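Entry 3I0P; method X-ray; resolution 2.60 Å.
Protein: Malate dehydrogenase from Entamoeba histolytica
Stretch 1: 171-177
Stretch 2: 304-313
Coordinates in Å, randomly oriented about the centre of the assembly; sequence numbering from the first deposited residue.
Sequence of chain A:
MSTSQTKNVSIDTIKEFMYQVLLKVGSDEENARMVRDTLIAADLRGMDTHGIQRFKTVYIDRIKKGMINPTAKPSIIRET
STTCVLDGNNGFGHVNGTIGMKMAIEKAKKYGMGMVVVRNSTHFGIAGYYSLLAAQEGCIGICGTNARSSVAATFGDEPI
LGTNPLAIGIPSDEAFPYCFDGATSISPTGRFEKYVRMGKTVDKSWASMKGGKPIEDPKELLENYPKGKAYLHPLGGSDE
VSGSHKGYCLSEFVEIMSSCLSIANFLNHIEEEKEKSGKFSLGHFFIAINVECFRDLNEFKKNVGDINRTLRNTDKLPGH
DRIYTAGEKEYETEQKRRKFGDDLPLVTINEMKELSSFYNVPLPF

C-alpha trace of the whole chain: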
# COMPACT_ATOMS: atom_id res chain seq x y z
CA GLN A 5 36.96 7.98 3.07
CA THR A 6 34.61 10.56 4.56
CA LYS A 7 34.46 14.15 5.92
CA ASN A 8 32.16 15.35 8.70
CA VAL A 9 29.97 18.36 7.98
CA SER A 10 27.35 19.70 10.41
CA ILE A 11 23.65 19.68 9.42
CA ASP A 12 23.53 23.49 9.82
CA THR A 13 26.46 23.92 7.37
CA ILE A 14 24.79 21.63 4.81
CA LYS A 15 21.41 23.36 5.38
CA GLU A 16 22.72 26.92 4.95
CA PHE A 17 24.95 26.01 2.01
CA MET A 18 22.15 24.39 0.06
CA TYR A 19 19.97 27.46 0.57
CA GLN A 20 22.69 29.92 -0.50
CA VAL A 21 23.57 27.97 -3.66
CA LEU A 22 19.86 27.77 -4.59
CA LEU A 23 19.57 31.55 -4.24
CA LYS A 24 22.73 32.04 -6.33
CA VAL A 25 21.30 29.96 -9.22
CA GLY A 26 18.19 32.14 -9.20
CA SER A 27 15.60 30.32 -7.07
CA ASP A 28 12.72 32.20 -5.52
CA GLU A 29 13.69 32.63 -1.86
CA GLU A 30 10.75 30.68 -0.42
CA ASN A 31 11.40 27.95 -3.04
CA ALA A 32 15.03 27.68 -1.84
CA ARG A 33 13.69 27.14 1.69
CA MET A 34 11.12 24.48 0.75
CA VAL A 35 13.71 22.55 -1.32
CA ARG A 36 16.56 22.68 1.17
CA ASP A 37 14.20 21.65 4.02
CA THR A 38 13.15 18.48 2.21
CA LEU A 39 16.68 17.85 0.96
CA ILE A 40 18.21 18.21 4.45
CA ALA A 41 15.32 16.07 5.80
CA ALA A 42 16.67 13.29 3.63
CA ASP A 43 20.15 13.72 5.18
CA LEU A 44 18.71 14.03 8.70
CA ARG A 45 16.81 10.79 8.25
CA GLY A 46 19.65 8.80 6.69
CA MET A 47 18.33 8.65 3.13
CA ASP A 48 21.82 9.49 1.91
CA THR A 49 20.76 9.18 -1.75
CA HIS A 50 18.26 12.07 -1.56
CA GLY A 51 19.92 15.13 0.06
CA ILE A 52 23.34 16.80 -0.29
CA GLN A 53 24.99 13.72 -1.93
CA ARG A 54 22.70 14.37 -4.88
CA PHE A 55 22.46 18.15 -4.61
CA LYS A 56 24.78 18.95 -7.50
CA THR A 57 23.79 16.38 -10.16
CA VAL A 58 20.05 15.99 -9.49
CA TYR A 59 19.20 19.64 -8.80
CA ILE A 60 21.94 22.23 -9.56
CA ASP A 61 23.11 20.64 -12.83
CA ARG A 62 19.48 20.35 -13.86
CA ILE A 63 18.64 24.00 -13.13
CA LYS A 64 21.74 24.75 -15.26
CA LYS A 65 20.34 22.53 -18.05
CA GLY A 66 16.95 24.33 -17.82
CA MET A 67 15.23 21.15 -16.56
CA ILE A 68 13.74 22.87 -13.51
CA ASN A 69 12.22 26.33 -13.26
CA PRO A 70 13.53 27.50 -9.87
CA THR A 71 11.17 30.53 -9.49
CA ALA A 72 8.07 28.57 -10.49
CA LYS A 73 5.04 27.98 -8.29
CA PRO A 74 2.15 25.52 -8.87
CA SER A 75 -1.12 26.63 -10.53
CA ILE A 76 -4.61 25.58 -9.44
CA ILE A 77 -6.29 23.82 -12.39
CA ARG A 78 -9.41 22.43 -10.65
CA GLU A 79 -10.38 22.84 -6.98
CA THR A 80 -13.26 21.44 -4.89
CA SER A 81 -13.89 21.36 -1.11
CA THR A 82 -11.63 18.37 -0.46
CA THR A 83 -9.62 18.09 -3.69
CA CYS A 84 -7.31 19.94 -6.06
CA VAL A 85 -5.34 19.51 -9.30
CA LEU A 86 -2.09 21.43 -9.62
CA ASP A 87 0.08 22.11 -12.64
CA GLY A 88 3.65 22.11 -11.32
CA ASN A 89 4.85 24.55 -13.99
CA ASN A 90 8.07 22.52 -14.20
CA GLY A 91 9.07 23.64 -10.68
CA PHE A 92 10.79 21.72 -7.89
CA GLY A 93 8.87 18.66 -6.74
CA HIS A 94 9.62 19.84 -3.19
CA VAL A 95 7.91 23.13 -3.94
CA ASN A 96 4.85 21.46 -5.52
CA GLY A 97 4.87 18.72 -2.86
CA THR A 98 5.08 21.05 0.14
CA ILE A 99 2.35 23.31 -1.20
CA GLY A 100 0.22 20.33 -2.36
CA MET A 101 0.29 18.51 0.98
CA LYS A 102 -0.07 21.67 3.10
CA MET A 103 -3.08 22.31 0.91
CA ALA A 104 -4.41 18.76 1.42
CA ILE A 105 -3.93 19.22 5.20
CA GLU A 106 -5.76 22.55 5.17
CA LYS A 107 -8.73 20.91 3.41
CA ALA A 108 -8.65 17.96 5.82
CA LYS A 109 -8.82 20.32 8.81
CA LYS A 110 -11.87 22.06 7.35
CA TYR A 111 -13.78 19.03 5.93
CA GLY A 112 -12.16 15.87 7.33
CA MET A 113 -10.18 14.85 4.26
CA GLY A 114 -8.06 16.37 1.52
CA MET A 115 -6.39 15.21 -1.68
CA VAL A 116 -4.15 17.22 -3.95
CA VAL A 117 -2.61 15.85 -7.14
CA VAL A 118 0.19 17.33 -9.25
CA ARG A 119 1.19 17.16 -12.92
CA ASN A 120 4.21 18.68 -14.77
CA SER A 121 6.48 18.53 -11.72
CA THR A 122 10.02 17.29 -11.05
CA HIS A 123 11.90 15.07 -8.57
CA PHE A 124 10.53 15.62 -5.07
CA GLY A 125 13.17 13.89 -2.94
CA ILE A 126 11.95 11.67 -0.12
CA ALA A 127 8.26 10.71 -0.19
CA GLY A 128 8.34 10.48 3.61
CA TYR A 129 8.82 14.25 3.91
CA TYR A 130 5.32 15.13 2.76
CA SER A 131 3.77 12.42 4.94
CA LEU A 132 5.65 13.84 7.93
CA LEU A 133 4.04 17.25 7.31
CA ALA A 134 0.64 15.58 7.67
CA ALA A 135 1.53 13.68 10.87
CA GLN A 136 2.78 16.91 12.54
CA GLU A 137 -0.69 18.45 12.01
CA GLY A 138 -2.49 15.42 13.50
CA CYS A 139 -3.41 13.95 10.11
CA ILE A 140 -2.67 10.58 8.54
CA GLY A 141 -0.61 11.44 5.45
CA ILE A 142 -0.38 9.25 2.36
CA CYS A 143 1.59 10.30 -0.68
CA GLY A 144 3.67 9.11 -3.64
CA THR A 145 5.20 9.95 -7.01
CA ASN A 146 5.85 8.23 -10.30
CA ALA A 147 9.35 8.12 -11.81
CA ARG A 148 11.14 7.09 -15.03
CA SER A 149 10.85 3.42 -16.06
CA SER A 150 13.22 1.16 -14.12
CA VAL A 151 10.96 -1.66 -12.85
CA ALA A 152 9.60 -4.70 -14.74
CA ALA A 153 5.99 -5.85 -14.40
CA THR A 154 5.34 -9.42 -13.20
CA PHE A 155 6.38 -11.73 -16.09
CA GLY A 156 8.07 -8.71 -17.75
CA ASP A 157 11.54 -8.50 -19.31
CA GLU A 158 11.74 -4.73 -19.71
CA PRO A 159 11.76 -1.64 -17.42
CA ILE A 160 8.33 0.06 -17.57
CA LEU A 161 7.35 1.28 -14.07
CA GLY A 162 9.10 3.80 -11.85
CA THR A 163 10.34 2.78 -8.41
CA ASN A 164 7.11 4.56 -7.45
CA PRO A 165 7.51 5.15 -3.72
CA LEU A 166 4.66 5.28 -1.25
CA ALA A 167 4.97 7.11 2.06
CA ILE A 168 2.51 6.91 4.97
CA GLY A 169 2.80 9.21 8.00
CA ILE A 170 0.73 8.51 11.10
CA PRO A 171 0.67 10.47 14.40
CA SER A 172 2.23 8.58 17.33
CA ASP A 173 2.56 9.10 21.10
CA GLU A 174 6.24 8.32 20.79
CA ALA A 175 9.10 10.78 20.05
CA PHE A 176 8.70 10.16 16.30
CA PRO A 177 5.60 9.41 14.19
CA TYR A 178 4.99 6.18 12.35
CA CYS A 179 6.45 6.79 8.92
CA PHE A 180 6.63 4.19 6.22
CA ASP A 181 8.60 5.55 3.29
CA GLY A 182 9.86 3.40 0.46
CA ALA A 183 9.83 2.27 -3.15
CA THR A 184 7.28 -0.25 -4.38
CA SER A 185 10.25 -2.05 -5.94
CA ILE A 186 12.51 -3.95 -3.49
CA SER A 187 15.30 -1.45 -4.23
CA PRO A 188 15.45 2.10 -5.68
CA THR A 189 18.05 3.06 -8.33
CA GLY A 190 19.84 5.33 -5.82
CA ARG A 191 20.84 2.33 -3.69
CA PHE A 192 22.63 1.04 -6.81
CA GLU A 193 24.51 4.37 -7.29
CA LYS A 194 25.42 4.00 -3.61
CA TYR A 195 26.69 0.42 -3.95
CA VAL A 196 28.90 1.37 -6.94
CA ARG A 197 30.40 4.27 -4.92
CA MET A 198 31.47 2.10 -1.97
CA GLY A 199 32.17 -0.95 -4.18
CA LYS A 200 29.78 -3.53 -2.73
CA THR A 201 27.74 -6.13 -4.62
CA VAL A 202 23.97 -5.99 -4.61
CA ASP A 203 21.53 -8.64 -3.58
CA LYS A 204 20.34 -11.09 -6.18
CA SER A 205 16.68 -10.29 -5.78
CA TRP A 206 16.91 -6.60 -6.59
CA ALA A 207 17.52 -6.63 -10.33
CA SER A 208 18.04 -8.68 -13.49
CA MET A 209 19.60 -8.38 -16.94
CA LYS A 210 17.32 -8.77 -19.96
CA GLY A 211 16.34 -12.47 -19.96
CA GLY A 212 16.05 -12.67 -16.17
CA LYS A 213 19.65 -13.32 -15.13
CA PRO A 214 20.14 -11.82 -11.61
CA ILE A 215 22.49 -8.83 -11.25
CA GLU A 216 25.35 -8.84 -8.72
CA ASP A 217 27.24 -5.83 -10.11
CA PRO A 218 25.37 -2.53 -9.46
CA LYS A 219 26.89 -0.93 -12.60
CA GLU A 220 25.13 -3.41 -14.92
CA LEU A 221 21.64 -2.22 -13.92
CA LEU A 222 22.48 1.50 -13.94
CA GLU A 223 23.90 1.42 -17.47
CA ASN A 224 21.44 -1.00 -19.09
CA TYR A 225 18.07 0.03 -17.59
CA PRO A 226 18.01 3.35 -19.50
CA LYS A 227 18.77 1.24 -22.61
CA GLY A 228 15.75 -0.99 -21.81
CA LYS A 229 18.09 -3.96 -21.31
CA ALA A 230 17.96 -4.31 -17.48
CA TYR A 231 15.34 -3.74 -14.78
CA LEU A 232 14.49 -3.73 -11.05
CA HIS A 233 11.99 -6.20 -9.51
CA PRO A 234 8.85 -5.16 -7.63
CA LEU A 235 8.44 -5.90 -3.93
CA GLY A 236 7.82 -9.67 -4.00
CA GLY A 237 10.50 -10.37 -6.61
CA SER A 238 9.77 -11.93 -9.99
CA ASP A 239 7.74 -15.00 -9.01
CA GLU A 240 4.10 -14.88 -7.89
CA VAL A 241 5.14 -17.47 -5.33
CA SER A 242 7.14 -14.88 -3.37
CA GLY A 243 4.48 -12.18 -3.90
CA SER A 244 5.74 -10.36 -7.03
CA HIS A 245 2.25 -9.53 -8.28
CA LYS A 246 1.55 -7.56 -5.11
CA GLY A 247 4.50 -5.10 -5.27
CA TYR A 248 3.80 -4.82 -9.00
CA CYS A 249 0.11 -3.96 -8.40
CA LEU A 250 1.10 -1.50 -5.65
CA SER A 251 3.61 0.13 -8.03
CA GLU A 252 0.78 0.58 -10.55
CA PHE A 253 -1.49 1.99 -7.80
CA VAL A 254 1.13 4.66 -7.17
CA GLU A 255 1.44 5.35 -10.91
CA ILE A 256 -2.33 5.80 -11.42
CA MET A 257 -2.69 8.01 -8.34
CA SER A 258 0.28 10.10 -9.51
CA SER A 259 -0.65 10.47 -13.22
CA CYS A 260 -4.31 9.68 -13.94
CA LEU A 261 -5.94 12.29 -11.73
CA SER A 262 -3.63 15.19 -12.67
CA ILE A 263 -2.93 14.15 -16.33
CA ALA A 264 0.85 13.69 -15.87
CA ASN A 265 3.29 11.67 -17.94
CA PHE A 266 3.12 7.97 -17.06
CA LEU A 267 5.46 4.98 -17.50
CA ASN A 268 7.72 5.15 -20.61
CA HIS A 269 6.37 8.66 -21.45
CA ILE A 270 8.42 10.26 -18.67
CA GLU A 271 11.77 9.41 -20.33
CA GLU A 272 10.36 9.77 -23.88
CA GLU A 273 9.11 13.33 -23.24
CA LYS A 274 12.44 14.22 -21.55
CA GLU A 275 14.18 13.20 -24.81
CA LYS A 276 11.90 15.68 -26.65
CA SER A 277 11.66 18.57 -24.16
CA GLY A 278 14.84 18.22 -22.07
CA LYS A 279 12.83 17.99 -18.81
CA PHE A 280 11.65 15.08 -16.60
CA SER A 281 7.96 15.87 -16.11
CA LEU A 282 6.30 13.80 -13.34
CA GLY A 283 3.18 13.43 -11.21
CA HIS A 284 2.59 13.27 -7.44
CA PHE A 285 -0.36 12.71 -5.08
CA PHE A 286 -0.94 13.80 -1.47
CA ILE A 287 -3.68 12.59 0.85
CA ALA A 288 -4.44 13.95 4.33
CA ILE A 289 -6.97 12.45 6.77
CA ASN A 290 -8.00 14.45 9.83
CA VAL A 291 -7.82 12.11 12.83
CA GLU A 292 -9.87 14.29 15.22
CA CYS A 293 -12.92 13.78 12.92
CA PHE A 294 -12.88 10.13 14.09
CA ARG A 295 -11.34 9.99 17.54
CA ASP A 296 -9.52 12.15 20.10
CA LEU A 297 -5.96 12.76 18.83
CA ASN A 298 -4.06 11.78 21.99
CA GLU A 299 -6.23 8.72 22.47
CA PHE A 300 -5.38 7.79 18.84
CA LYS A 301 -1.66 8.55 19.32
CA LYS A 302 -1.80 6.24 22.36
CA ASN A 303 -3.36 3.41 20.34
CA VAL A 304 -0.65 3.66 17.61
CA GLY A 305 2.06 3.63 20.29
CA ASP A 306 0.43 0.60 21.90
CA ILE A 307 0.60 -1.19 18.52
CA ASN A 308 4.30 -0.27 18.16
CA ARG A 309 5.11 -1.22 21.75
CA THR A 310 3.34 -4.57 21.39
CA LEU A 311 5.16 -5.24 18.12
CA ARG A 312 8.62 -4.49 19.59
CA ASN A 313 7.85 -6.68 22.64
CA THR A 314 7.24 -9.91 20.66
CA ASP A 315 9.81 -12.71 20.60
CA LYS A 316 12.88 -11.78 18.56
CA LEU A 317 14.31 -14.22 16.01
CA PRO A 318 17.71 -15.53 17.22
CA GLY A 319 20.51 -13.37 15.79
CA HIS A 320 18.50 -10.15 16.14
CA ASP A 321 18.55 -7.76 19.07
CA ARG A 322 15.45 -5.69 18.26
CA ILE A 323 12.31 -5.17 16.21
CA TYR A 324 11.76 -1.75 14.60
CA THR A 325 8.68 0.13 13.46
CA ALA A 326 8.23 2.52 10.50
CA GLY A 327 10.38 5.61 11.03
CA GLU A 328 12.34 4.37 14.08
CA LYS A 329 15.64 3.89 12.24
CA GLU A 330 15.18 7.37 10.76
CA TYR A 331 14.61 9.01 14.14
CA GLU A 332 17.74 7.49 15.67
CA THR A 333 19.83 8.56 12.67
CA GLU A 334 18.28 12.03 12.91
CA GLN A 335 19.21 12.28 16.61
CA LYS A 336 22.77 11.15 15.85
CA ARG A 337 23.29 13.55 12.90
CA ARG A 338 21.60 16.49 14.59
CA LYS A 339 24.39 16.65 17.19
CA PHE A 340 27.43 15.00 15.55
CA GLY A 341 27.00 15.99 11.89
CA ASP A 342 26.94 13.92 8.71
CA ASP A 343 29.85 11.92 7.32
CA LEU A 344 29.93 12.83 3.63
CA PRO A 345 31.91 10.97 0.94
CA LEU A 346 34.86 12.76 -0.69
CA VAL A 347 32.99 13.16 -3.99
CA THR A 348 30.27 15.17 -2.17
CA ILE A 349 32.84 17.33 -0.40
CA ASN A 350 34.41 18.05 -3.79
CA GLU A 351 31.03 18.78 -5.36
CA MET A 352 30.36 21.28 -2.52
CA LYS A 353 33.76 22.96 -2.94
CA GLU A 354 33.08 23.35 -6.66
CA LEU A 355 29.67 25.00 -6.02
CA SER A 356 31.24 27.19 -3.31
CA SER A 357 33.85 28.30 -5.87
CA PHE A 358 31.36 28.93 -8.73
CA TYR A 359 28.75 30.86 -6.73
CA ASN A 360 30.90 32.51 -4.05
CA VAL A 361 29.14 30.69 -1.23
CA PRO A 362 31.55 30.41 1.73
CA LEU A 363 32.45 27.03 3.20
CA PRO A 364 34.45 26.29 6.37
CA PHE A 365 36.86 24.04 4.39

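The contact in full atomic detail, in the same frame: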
# COMPACT_ATOMS: atom_id res chain seq x y z
N PRO A 171 0.35 9.94 13.07
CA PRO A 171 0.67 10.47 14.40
C PRO A 171 0.88 9.36 15.43
O PRO A 171 0.19 8.32 15.39
CB PRO A 171 -0.55 11.32 14.74
CG PRO A 171 -1.10 11.73 13.43
CD PRO A 171 -0.86 10.57 12.51
N SER A 172 1.82 9.58 16.34
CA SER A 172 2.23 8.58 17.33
C SER A 172 2.38 9.27 18.69
O SER A 172 2.51 10.50 18.75
CB SER A 172 3.56 7.97 16.91
OG SER A 172 3.98 6.97 17.81
N ASP A 173 2.35 8.50 19.78
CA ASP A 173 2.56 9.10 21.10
C ASP A 173 4.01 8.95 21.52
O ASP A 173 4.38 9.28 22.64
CB ASP A 173 1.59 8.55 22.17
CG ASP A 173 1.96 7.15 22.67
OD1 ASP A 173 2.77 6.44 22.02
OD2 ASP A 173 1.42 6.74 23.72
N GLU A 174 4.82 8.45 20.59
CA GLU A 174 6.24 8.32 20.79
C GLU A 174 6.96 9.60 20.32
O GLU A 174 6.30 10.57 19.94
CB GLU A 174 6.74 7.10 20.04
CG GLU A 174 5.95 5.85 20.36
CD GLU A 174 6.53 4.62 19.72
OE1 GLU A 174 6.55 4.54 18.47
OE2 GLU A 174 6.95 3.71 20.47
N ALA A 175 8.29 9.59 20.37
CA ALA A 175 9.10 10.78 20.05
C ALA A 175 9.17 11.06 18.55
O ALA A 175 9.62 12.12 18.13
CB ALA A 175 10.50 10.64 20.64
N PHE A 176 8.74 10.08 17.76
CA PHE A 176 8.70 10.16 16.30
C PHE A 176 7.38 9.54 15.85
O PHE A 176 6.89 8.62 16.50
CB PHE A 176 9.86 9.36 15.70
CG PHE A 176 9.96 7.95 16.21
CD1 PHE A 176 9.42 6.89 15.48
CD2 PHE A 176 10.57 7.67 17.44
CE1 PHE A 176 9.50 5.58 15.96
CE2 PHE A 176 10.65 6.38 17.92
CZ PHE A 176 10.11 5.33 17.18
N PRO A 177 6.81 10.04 14.73
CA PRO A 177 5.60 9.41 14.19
C PRO A 177 5.90 8.09 13.50
O PRO A 177 7.07 7.82 13.18
CB PRO A 177 5.11 10.42 13.16
CG PRO A 177 6.33 11.14 12.74
CD PRO A 177 7.17 11.25 13.98
N VAL A 304 -1.76 3.91 18.54
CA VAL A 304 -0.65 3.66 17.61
C VAL A 304 0.62 3.23 18.35
O VAL A 304 1.26 2.22 18.00
CB VAL A 304 -0.38 4.90 16.71
CG1 VAL A 304 0.96 4.80 15.98
CG2 VAL A 304 -1.53 5.10 15.71
N GLY A 305 0.96 3.98 19.40
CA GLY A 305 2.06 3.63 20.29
C GLY A 305 1.91 2.24 20.87
O GLY A 305 2.85 1.45 20.85
N ASP A 306 0.72 1.93 21.39
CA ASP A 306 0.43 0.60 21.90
C ASP A 306 0.70 -0.49 20.86
O ASP A 306 1.23 -1.56 21.21
CB ASP A 306 -1.02 0.50 22.39
CG ASP A 306 -1.23 1.10 23.77
OD1 ASP A 306 -0.24 1.26 24.52
OD2 ASP A 306 -2.40 1.41 24.10
N ILE A 307 0.32 -0.24 19.60
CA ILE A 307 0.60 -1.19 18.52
C ILE A 307 2.11 -1.38 18.36
O ILE A 307 2.60 -2.50 18.37
CB ILE A 307 -0.14 -0.80 17.18
CG1 ILE A 307 -1.62 -1.22 17.24
CG2 ILE A 307 0.53 -1.43 15.95
CD1 ILE A 307 -2.55 -0.36 16.40
N ASN A 308 2.84 -0.26 18.25
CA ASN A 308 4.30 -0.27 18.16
C ASN A 308 4.97 -0.96 19.33
O ASN A 308 5.87 -1.80 19.14
CB ASN A 308 4.83 1.17 18.03
CG ASN A 308 4.60 1.76 16.65
OD1 ASN A 308 4.35 1.04 15.69
ND2 ASN A 308 4.69 3.08 16.54
N ARG A 309 4.53 -0.63 20.54
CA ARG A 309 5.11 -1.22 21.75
C ARG A 309 4.88 -2.73 21.82
O ARG A 309 5.79 -3.47 22.20
CB ARG A 309 4.60 -0.54 22.99
CG ARG A 309 5.19 0.84 23.16
CD ARG A 309 4.62 1.54 24.37
NE ARG A 309 4.31 2.91 24.03
CZ ARG A 309 3.07 3.38 23.91
NH1 ARG A 309 2.03 2.59 24.12
NH2 ARG A 309 2.88 4.65 23.60
N THR A 310 3.68 -3.16 21.44
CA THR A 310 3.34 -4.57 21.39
C THR A 310 4.23 -5.28 20.38
O THR A 310 4.78 -6.34 20.67
CB THR A 310 1.86 -4.79 21.02
OG1 THR A 310 1.05 -4.13 21.99
CG2 THR A 310 1.50 -6.27 20.98
N LEU A 311 4.36 -4.67 19.20
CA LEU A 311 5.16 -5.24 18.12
C LEU A 311 6.61 -5.47 18.55
O LEU A 311 7.14 -6.57 18.40
CB LEU A 311 5.09 -4.36 16.86
CG LEU A 311 3.80 -4.40 16.02
CD1 LEU A 311 3.85 -3.33 14.94
CD2 LEU A 311 3.54 -5.78 15.40
N ARG A 312 7.23 -4.43 19.13
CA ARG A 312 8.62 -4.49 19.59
C ARG A 312 8.85 -5.48 20.74
O ARG A 312 9.96 -6.00 20.91
CB ARG A 312 9.13 -3.10 19.97
CG ARG A 312 9.36 -2.21 18.77
CD ARG A 312 10.02 -0.93 19.16
NE ARG A 312 9.05 0.10 19.52
CZ ARG A 312 8.74 1.14 18.75
NH1 ARG A 312 7.87 2.03 19.17
NH2 ARG A 312 9.31 1.29 17.57
N ASN A 313 7.80 -5.73 21.52
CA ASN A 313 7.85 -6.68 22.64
C ASN A 313 7.70 -8.16 22.31
O ASN A 313 7.83 -8.99 23.20
CB ASN A 313 6.81 -6.31 23.69
CG ASN A 313 7.41 -5.58 24.87
OD1 ASN A 313 8.45 -5.98 25.41
ND2 ASN A 313 6.74 -4.52 25.30

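Residues 171-177, which form no regular helix or strand, lie against one side of a helix that enters stretch 2 already formed. Backbone bonds such as Asn308 N to Val304 O (3.0 Å) and Arg312 N to Asn308 O (3.0 Å) define the helix, and its contact residues, Val304, Gly305, Asn308, Arg309 and Arg312, recur with the spacing of helical turns. The CA atoms come closest at the start of stretch 2, where those of Ser172 and Val304 are 5.7 Å apart and those of Asp173 and Gly305 5.6 Å. Together the stretches bury 334 Å².

Val304 points toward the loop, and its CG1 packs 3.7 Å from Pro171 O and 4.1 Å from Ser172 OG, which are van der Waals contacts. Gly305 leaves room for the neighbouring carboxylate: its CA lies 3.4 Å from Asp173 OD1, and an ideally placed CB in this model would sit 2.0 Å from that oxygen, a clash.

At Asn308 the contact becomes polar. Its ND2 donates a hydrogen bond to Glu174 OE1 (3.1 Å, N-H...acceptor angle 143°). Within the loop, Glu174 N also donates to Ser172 OG (3.3 Å, 163°).

Arg309 starts sideways, but its guanidinium reaches back to two acids. NH2 forms a salt bridge with Asp173 OD1, near the guanidinium plane, while NH1 pairs with Asp306 OD1 (2.7 Å) within the helix. The modelled separation of Arg309 NH2 and Asp173 OD1, 2.4 Å, is too short, so the charge pairing is better supported than the exact distance.

Arg312, one turn beyond Asn308, engages the same glutamate: its NH1 forms a salt bridge with Glu174 OE2, again modelled too close at 2.3 Å. Glu174 thus serves two helical residues with one carboxylate. Arg312 NH2 also lies 4.1 Å from Phe176 CZ, at the ring edge, so this is peripheral packing rather than a stack.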